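Local coordinates for hypothetical membrane spanning protein (Vibrio fischeri, PDB 4RCK) that is of unknown function but carries a magnesium-binding von Willebrand factor type A domain of the BatA type, part of a predicted membrane-spanning protein, at residues S131-T136 / R181-E185; L143-A149 / K190-T195; E17-M21 / R61-R65. One frame throughout, in Å; residues are numbered along the deposited sequence.

Contact 1. Residues S131-T136 / R181-E185; sequences SDGANT and RDLDE
Two loops meet here. Residues 131-136 leave strand 124-131 and residues 181-185 lead into helix 185-195. They run locally in the same direction. CA of Gly-133 lies 4.3 Å from CA of Leu-183, and CA of Ala-134 lies 4.6 Å from CA of Asp-184. Together they bury 275 Å².

Asp-182 comes first, with near-helical backbone (-70/-37). Its OD2 sits 3.8 Å from Gly-133 CA and 4.1 Å from Thr-136 CG2. A CB on Gly-133 would be crowded by Asp-132 OD1; Asp-182 OD2 would be its nearest atom in the other loop.

Leu-183 then leaves the near-helical backbone (-43/112), with chi1 t and chi2 p. Its CA packs 3.3 Å from Asp-132 O, and its CD1 lies 3.3 Å from Ser-131 O. Its side chain also touches strand 199-202.

The loop it packs against bears the Ser-Asp-Gly sequence typical of the metal ion-dependent adhesion site of these domains. Asp-132 (chi1 p) turns its CB away from 181-185. Its carboxylate lies about 3 Å from a bound magnesium ion. It also bonds Ser-30 and pairs with Arg-46, both of the second subunit, consistent with a site built from both chains. Ser-131 OG bonds Asp-26 of that subunit.

Asp-184 (-88/103, chi1 t) is the N-cap of helix 185-195. It caps a backbone N just beyond the segment, and its OD2 bonds Thr-187. Its CB packs 3.6 Å from Ala-134 CB. Beyond Ala-134 the chain makes an inverse gamma turn centred on Asn-135, with a weak bond of 2.9 Å from Thr-136 N to Ala-134 O.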
loop_
_atom_site.group_PDB
_atom_site.type_symbol
_atom_site.label_atom_id
_atom_site.label_comp_id
_atom_site.label_asym_id
_atom_site.label_seq_id
_atom_site.Cartn_x
_atom_site.Cartn_y
_atom_site.Cartn_z
ATOM N N SER A 131 -8.994 -22.154 -13.097
ATOM C CA SER A 131 -10.053 -23.149 -12.976
ATOM C C SER A 131 -9.712 -24.387 -13.798
ATOM O O SER A 131 -9.001 -24.301 -14.795
ATOM C CB SER A 131 -11.398 -22.566 -13.421
ATOM O OG SER A 131 -12.438 -23.525 -13.316
ATOM N N ASP A 132 -10.206 -25.540 -13.361
ATOM C CA ASP A 132 -10.009 -26.785 -14.094
ATOM C C ASP A 132 -11.260 -27.062 -14.904
ATOM O O ASP A 132 -11.275 -27.920 -15.794
ATOM C CB ASP A 132 -9.693 -27.949 -13.137
ATOM C CG ASP A 132 -10.745 -28.124 -12.034
ATOM O OD1 ASP A 132 -11.849 -27.551 -12.169
ATOM O OD2 ASP A 132 -10.468 -28.849 -11.046
ATOM N N GLY A 133 -12.304 -26.304 -14.591
ATOM C CA GLY A 133 -13.630 -26.664 -15.028
ATOM C C GLY A 133 -14.406 -25.570 -15.713
ATOM O O GLY A 133 -14.068 -24.385 -15.641
ATOM N N ALA A 134 -15.455 -25.989 -16.406
ATOM C CA ALA A 134 -16.412 -25.057 -16.959
ATOM C C ALA A 134 -17.243 -24.508 -15.819
ATOM O O ALA A 134 -17.275 -25.082 -14.727
ATOM C CB ALA A 134 -17.292 -25.733 -17.996
ATOM N N ASN A 135 -17.904 -23.388 -16.071
ATOM C CA ASN A 135 -18.808 -22.810 -15.094
ATOM C C ASN A 135 -20.113 -23.603 -15.060
ATOM O O ASN A 135 -21.107 -23.206 -15.668
ATOM C CB ASN A 135 -19.055 -21.336 -15.420
ATOM C CG ASN A 135 -20.113 -20.709 -14.541
ATOM O OD1 ASN A 135 -19.893 -20.477 -13.354
ATOM N ND2 ASN A 135 -21.274 -20.432 -15.121
ATOM N N THR A 136 -20.093 -24.736 -14.358
ATOM C CA THR A 136 -21.224 -25.662 -14.350
ATOM C C THR A 136 -22.435 -25.093 -13.607
ATOM O O THR A 136 -23.559 -25.160 -14.102
ATOM C CB THR A 136 -20.842 -27.023 -13.712
ATOM O OG1 THR A 136 -20.834 -26.905 -12.286
ATOM C CG2 THR A 136 -19.467 -27.483 -14.186
ATOM N N ARG A 181 -11.204 -32.779 -19.557
ATOM C CA ARG A 181 -12.300 -32.774 -20.513
ATOM C C ARG A 181 -13.210 -31.594 -20.225
ATOM O O ARG A 181 -13.716 -30.938 -21.138
ATOM C CB ARG A 181 -13.090 -34.080 -20.435
ATOM C CG ARG A 181 -12.397 -35.152 -19.617
ATOM C CD ARG A 181 -13.295 -35.714 -18.527
ATOM N NE ARG A 181 -12.518 -36.143 -17.366
ATOM C CZ ARG A 181 -11.805 -37.263 -17.313
ATOM N NH1 ARG A 181 -11.763 -38.072 -18.358
ATOM N NH2 ARG A 181 -11.130 -37.574 -16.214
ATOM N N ASP A 182 -13.394 -31.327 -18.937
ATOM C CA ASP A 182 -14.344 -30.332 -18.472
ATOM C C ASP A 182 -13.906 -28.908 -18.801
ATOM O O ASP A 182 -14.746 -28.062 -19.120
ATOM C CB ASP A 182 -14.549 -30.479 -16.964
ATOM C CG ASP A 182 -15.956 -30.133 -16.530
ATOM O OD1 ASP A 182 -16.899 -30.439 -17.288
ATOM O OD2 ASP A 182 -16.117 -29.557 -15.434
ATOM N N LEU A 183 -12.596 -28.664 -18.723
ATOM C CA LEU A 183 -12.013 -27.334 -18.906
ATOM C C LEU A 183 -12.598 -26.542 -20.076
ATOM O O LEU A 183 -12.404 -26.891 -21.236
ATOM C CB LEU A 183 -10.494 -27.449 -19.085
ATOM C CG LEU A 183 -9.722 -26.127 -19.123
ATOM C CD1 LEU A 183 -9.712 -25.489 -17.740
ATOM C CD2 LEU A 183 -8.307 -26.318 -19.646
ATOM N N ASP A 184 -13.323 -25.476 -19.745
ATOM C CA ASP A 184 -13.865 -24.562 -20.743
ATOM C C ASP A 184 -12.842 -23.487 -21.066
ATOM O O ASP A 184 -12.655 -22.544 -20.294
ATOM C CB ASP A 184 -15.166 -23.928 -20.245
ATOM C CG ASP A 184 -15.976 -23.300 -21.360
ATOM O OD1 ASP A 184 -15.429 -23.100 -22.463
ATOM O OD2 ASP A 184 -17.165 -22.997 -21.126
ATOM N N GLU A 185 -12.183 -23.628 -22.211
ATOM C CA GLU A 185 -11.109 -22.717 -22.575
ATOM C C GLU A 185 -11.617 -21.470 -23.294
ATOM O O GLU A 185 -11.134 -20.366 -23.044
ATOM C CB GLU A 185 -10.069 -23.433 -23.439
ATOM C CG GLU A 185 -9.265 -24.486 -22.687
ATOM C CD GLU A 185 -8.023 -24.927 -23.436
ATOM O OE1 GLU A 185 -6.975 -24.263 -23.295
ATOM O OE2 GLU A 185 -8.097 -25.936 -24.168
#

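Contact 2. Residues L143-A149 / K190-T195; sequences LEAAQLA and KIATMT
Helix 142-151 and helix 185-195 pack side by side in the alpha-beta-alpha sandwich of the von Willebrand factor type A fold. Residues 143-149 and 190-195 are helical turns of the two. Their local axes come within 9.0 Å at a crossing angle of -23°, so the helices run nearly parallel. Ala-146 and Ile-191 have the nearest CA pair, at 5.5 Å. The buried surface is 343 Å², and the contact is made by van der Waals packing.

Leu-143 covers the start of the interface. With chi1 m and chi2 t, it brings CD2 to 3.7 Å from Lys-190 CB, 4.0 Å from Ile-191 CG1 and 3.9 Å from CE of Met-194, a selenomethionine. Leu-143 O lies 3.7 Å from Met-194 SE.

Ala-146 points its CB toward the other helix. The small side chain allows the close approach. Its CB meets Ile-191 CG2 at 3.9 Å and Met-194 SE at 3.7 Å. Met-194 is t at chi1 and chi2 and m at chi3, which lays its selenium along the first helix.

Gln-147 turns its CB away, yet its backbone N lies 3.7 Å from Met-194 SE. On the side facing the sheet, Ile-191 touches Ile-156 and Thr-158 of strand 154-161. Ile-191 also packs on Leu-110 of the second subunit, and Ala-149 on Thr-114 of that subunit.

At the far end Thr-195 takes chi1 p. Its CG2 sits 4.3 Å from Ala-149 CB and only 3.3 Å from Ala-146 O.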
loop_
_atom_site.group_PDB
_atom_site.type_symbol
_atom_site.label_atom_id
_atom_site.label_comp_id
_atom_site.label_asym_id
_atom_site.label_seq_id
_atom_site.Cartn_x
_atom_site.Cartn_y
_atom_site.Cartn_z
ATOM N N LEU A 143 -19.662 -14.477 -18.495
ATOM C CA LEU A 143 -19.465 -13.329 -19.373
ATOM C C LEU A 143 -20.238 -12.121 -18.894
ATOM O O LEU A 143 -19.913 -10.988 -19.235
ATOM C CB LEU A 143 -19.873 -13.673 -20.801
ATOM C CG LEU A 143 -18.989 -14.745 -21.427
ATOM C CD1 LEU A 143 -19.398 -14.999 -22.865
ATOM C CD2 LEU A 143 -17.527 -14.334 -21.337
ATOM N N GLU A 144 -21.279 -12.361 -18.112
ATOM C CA GLU A 144 -21.909 -11.260 -17.422
ATOM C C GLU A 144 -20.903 -10.747 -16.407
ATOM O O GLU A 144 -20.531 -9.578 -16.434
ATOM C CB GLU A 144 -23.200 -11.688 -16.748
ATOM C CG GLU A 144 -24.170 -12.402 -17.655
ATOM C CD GLU A 144 -25.456 -12.692 -16.937
ATOM O OE1 GLU A 144 -26.167 -13.644 -17.321
ATOM O OE2 GLU A 144 -25.744 -11.955 -15.973
ATOM N N ALA A 145 -20.440 -11.647 -15.541
ATOM C CA ALA A 145 -19.461 -11.319 -14.506
ATOM C C ALA A 145 -18.208 -10.665 -15.075
ATOM O O ALA A 145 -17.609 -9.797 -14.441
ATOM C CB ALA A 145 -19.087 -12.563 -13.725
ATOM N N ALA A 146 -17.811 -11.094 -16.268
ATOM C CA ALA A 146 -16.665 -10.505 -16.947
ATOM C C ALA A 146 -16.953 -9.067 -17.371
ATOM O O ALA A 146 -16.089 -8.192 -17.265
ATOM C CB ALA A 146 -16.275 -11.347 -18.155
ATOM N N GLN A 147 -18.176 -8.836 -17.845
ATOM C CA GLN A 147 -18.598 -7.528 -18.344
ATOM C C GLN A 147 -18.527 -6.469 -17.262
ATOM O O GLN A 147 -18.216 -5.309 -17.512
ATOM C CB GLN A 147 -20.024 -7.613 -18.902
ATOM C CG GLN A 147 -20.622 -6.280 -19.306
ATOM C CD GLN A 147 -19.737 -5.524 -20.271
ATOM O OE1 GLN A 147 -19.744 -5.785 -21.473
ATOM N NE2 GLN A 147 -18.961 -4.582 -19.747
ATOM N N LEU A 148 -18.808 -6.904 -16.047
ATOM C CA LEU A 148 -18.854 -6.035 -14.892
ATOM C C LEU A 148 -17.464 -5.637 -14.446
ATOM O O LEU A 148 -17.239 -4.490 -14.080
ATOM C CB LEU A 148 -19.595 -6.738 -13.768
ATOM C CG LEU A 148 -20.883 -7.366 -14.310
ATOM C CD1 LEU A 148 -21.314 -8.500 -13.527
ATOM C CD2 LEU A 148 -22.006 -6.379 -14.497
ATOM N N ALA A 149 -16.536 -6.590 -14.495
ATOM C CA ALA A 149 -15.129 -6.338 -14.203
ATOM C C ALA A 149 -14.546 -5.290 -15.145
ATOM O O ALA A 149 -13.667 -4.520 -14.763
ATOM C CB ALA A 149 -14.338 -7.629 -14.298
ATOM N N LYS A 190 -12.630 -15.835 -23.619
ATOM C CA LYS A 190 -13.544 -14.704 -23.775
ATOM C C LYS A 190 -13.444 -13.737 -22.604
ATOM O O LYS A 190 -13.402 -12.525 -22.797
ATOM C CB LYS A 190 -14.991 -15.184 -23.909
ATOM C CG LYS A 190 -15.388 -15.677 -25.290
ATOM C CD LYS A 190 -16.808 -16.223 -25.259
ATOM C CE LYS A 190 -17.005 -17.344 -26.265
ATOM N NZ LYS A 190 -18.208 -18.162 -25.934
ATOM N N ILE A 191 -13.411 -14.286 -21.392
ATOM C CA ILE A 191 -13.325 -13.485 -20.176
ATOM C C ILE A 191 -12.092 -12.588 -20.181
ATOM O O ILE A 191 -12.196 -11.373 -20.005
ATOM C CB ILE A 191 -13.290 -14.373 -18.917
ATOM C CG1 ILE A 191 -14.602 -15.148 -18.773
ATOM C CG2 ILE A 191 -13.034 -13.531 -17.679
ATOM C CD1 ILE A 191 -14.642 -16.062 -17.567
ATOM N N ALA A 192 -10.930 -13.196 -20.390
ATOM C CA ALA A 192 -9.671 -12.463 -20.421
ATOM C C ALA A 192 -9.660 -11.425 -21.540
ATOM O O ALA A 192 -9.289 -10.272 -21.325
ATOM C CB ALA A 192 -8.507 -13.423 -20.580
ATOM N N THR A 193 -10.075 -11.847 -22.731
ATOM C CA THR A 193 -10.114 -10.970 -23.897
ATOM C C THR A 193 -11.063 -9.793 -23.694
ATOM O O THR A 193 -10.711 -8.646 -23.979
ATOM C CB THR A 193 -10.532 -11.748 -25.163
ATOM O OG1 THR A 193 -9.417 -12.505 -25.648
ATOM C CG2 THR A 193 -11.001 -10.796 -26.256
HETATM N N MSE A 194 -12.261 -10.085 -23.194
HETATM C CA MSE A 194 -13.279 -9.065 -22.955
HETATM C C MSE A 194 -12.769 -7.946 -22.051
HETATM O O MSE A 194 -13.141 -6.784 -22.212
HETATM C CB MSE A 194 -14.525 -9.704 -22.338
HETATM C CG MSE A 194 -15.648 -8.735 -22.025
HETATM SE SE MSE A 194 -17.225 -9.655 -21.351
HETATM C CE MSE A 194 -17.639 -10.736 -22.921
ATOM N N THR A 195 -11.902 -8.305 -21.112
ATOM C CA THR A 195 -11.433 -7.368 -20.098
ATOM C C THR A 195 -10.005 -6.895 -20.343
ATOM O O THR A 195 -9.492 -6.051 -19.609
ATOM C CB THR A 195 -11.506 -7.997 -18.712
ATOM O OG1 THR A 195 -10.767 -9.223 -18.718
ATOM C CG2 THR A 195 -12.955 -8.286 -18.352
#

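Contact 3. Residues E17-M21 / R61-R65; sequences EHRDM and RKGDR
Residues 17-21 enter strand 19-26, and residues 61-65 join the end of helix 46-60 to strand 65-71. The two run parallel. CA of Arg-19 lies 4.6 Å from CA of Asp-64, and CA of Asp-20 lies 4.9 Å from CA of Arg-65. The contact buries 424 Å².

Two backbone hydrogen bonds set the register. Arg-65 N gives to Arg-19 O at 2.8 Å, and Met-21 N gives to Arg-65 O at 3.0 Å. Arg-65 thus bonds to both neighbours of Asp-20, as in a parallel bridge.

Two bonds join side chains to backbone as the pairing starts. His-18 ND1 donates to Gly-63 O at 2.9 Å, and Arg-19 N donates to Asp-64 OD1 at 2.9 Å. Gly-63 has positive phi (81/11), which suits glycine.

Charges pair on the face bearing Asp-20 and Arg-65. Their salt bridge has Arg-65 NH2 2.5 Å from Asp-20 OD2 and Arg-65 NE 2.8 Å from Asp-20 OD1. Both hydrogen bonds are weak in angle. Within 61-65, away from that face, Arg-61 NH2 and Asp-64 OD2 pair by charge alone at a long 3.7 Å.

Looser packing adds Met-21, a selenomethionine. Its SE lies 3.5 Å from Arg-61 NH2, at the guanidinium edge.

Arg-61 NH1 bonds the carbonyl of Glu-219 of the second subunit, and Arg-19 bridges to that glutamate's carboxylate. Residues 19-21 also pair with a parallel strand of that subunit, which continues the sheet.

Two adjacent parallel strands linked through helix 46-60 make a beta-alpha-beta crossover, the repeating unit of the Rossmann-like von Willebrand factor type A sheet.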
loop_
_atom_site.group_PDB
_atom_site.type_symbol
_atom_site.label_atom_id
_atom_site.label_comp_id
_atom_site.label_asym_id
_atom_site.label_seq_id
_atom_site.Cartn_x
_atom_site.Cartn_y
_atom_site.Cartn_z
ATOM N N GLU A 17 -6.637 -0.963 10.002
ATOM C CA GLU A 17 -5.842 -1.632 8.979
ATOM C C GLU A 17 -4.540 -0.884 8.686
ATOM O O GLU A 17 -3.606 -0.910 9.488
ATOM C CB GLU A 17 -6.657 -1.795 7.694
ATOM C CG GLU A 17 -7.781 -0.783 7.547
ATOM C CD GLU A 17 -8.321 -0.709 6.133
ATOM O OE1 GLU A 17 -8.774 -1.747 5.606
ATOM O OE2 GLU A 17 -8.289 0.394 5.548
ATOM N N HIS A 18 -4.488 -0.216 7.539
ATOM C CA HIS A 18 -3.272 0.463 7.106
ATOM C C HIS A 18 -3.500 1.959 6.892
ATOM O O HIS A 18 -4.543 2.371 6.385
ATOM C CB HIS A 18 -2.742 -0.177 5.822
ATOM C CG HIS A 18 -2.717 -1.674 5.863
ATOM N ND1 HIS A 18 -1.834 -2.383 6.649
ATOM C CD2 HIS A 18 -3.467 -2.596 5.215
ATOM C CE1 HIS A 18 -2.041 -3.677 6.483
ATOM N NE2 HIS A 18 -3.026 -3.834 5.618
ATOM N N ARG A 19 -2.513 2.764 7.277
ATOM C CA ARG A 19 -2.610 4.219 7.166
ATOM C C ARG A 19 -1.685 4.802 6.098
ATOM O O ARG A 19 -0.624 4.250 5.813
ATOM C CB ARG A 19 -2.291 4.879 8.510
ATOM C CG ARG A 19 -3.375 4.755 9.563
ATOM C CD ARG A 19 -2.972 5.489 10.832
ATOM N NE ARG A 19 -4.096 6.195 11.439
ATOM C CZ ARG A 19 -4.916 5.665 12.339
ATOM N NH1 ARG A 19 -4.741 4.414 12.742
ATOM N NH2 ARG A 19 -5.911 6.387 12.837
ATOM N N ASP A 20 -2.102 5.924 5.517
ATOM C CA ASP A 20 -1.247 6.717 4.635
ATOM C C ASP A 20 -0.880 8.025 5.318
ATOM O O ASP A 20 -1.750 8.848 5.594
ATOM C CB ASP A 20 -1.939 7.002 3.299
ATOM C CG ASP A 20 -1.877 5.827 2.348
ATOM O OD1 ASP A 20 -1.062 4.912 2.586
ATOM O OD2 ASP A 20 -2.636 5.826 1.356
HETATM N N MSE A 21 0.403 8.223 5.591
HETATM C CA MSE A 21 0.829 9.413 6.317
HETATM C C MSE A 21 1.925 10.169 5.578
HETATM O O MSE A 21 2.977 9.614 5.262
HETATM C CB MSE A 21 1.298 9.034 7.722
HETATM C CG MSE A 21 0.979 7.600 8.113
HETATM SE SE MSE A 21 0.541 7.426 9.999
HETATM C CE MSE A 21 1.951 8.560 10.717
ATOM N N ARG A 61 6.141 3.293 13.512
ATOM C CA ARG A 61 5.033 2.938 12.624
ATOM C C ARG A 61 5.138 1.514 12.079
ATOM O O ARG A 61 6.222 1.057 11.728
ATOM C CB ARG A 61 4.965 3.920 11.457
ATOM C CG ARG A 61 4.579 5.336 11.846
ATOM C CD ARG A 61 3.079 5.473 12.026
ATOM N NE ARG A 61 2.628 5.136 13.372
ATOM C CZ ARG A 61 1.356 5.174 13.751
ATOM N NH1 ARG A 61 1.013 4.856 14.992
ATOM N NH2 ARG A 61 0.422 5.529 12.879
ATOM N N LYS A 62 4.004 0.823 12.005
ATOM C CA LYS A 62 3.952 -0.526 11.443
ATOM C C LYS A 62 2.732 -0.701 10.545
ATOM O O LYS A 62 1.607 -0.415 10.951
ATOM C CB LYS A 62 3.930 -1.582 12.554
ATOM C CG LYS A 62 5.166 -1.598 13.444
ATOM C CD LYS A 62 6.402 -2.037 12.675
ATOM C CE LYS A 62 7.663 -1.453 13.296
ATOM N NZ LYS A 62 7.804 -1.818 14.733
ATOM N N GLY A 63 2.965 -1.167 9.324
ATOM C CA GLY A 63 1.884 -1.479 8.407
ATOM C C GLY A 63 1.316 -0.277 7.679
ATOM O O GLY A 63 0.279 -0.379 7.024
ATOM N N ASP A 64 1.994 0.860 7.783
ATOM C CA ASP A 64 1.521 2.086 7.147
ATOM C C ASP A 64 2.466 2.557 6.047
ATOM O O ASP A 64 3.658 2.253 6.069
ATOM C CB ASP A 64 1.348 3.194 8.188
ATOM C CG ASP A 64 0.618 2.720 9.429
ATOM O OD1 ASP A 64 -0.547 2.290 9.308
ATOM O OD2 ASP A 64 1.208 2.786 10.528
ATOM N N ARG A 65 1.923 3.296 5.083
ATOM C CA ARG A 65 2.743 3.931 4.057
ATOM C C ARG A 65 3.153 5.331 4.487
ATOM O O ARG A 65 2.361 6.069 5.071
ATOM C CB ARG A 65 2.004 3.998 2.720
ATOM C CG ARG A 65 2.153 2.758 1.867
ATOM C CD ARG A 65 1.581 2.970 0.479
ATOM N NE ARG A 65 0.188 3.398 0.526
ATOM C CZ ARG A 65 -0.493 3.831 -0.530
ATOM N NH1 ARG A 65 0.093 3.897 -1.717
ATOM N NH2 ARG A 65 -1.759 4.202 -0.398
#

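How the contacts relate
Contacts 1 and 2 share elements. Helix 185-195 starts at the N-cap of contact 1 and packs along its later turns in contact 2, while the 131-136 loop leads towards helix 142-151. Their centres are 16 Å apart. Contact 3 sits in the other lobe of the chain, with its centre 41 Å from contact 1 and 34 Å from contact 2. All three are partly buried and touch the second subunit. Their chemistry differs with place. Contact 1 is a tight loop pair beside a metal site, contact 2 is apolar helix packing, and contact 3 is a hydrogen-bonded, charged pairing of parallel strands at their starts. The subunit contacts are consistent with exchange of lobes between chains.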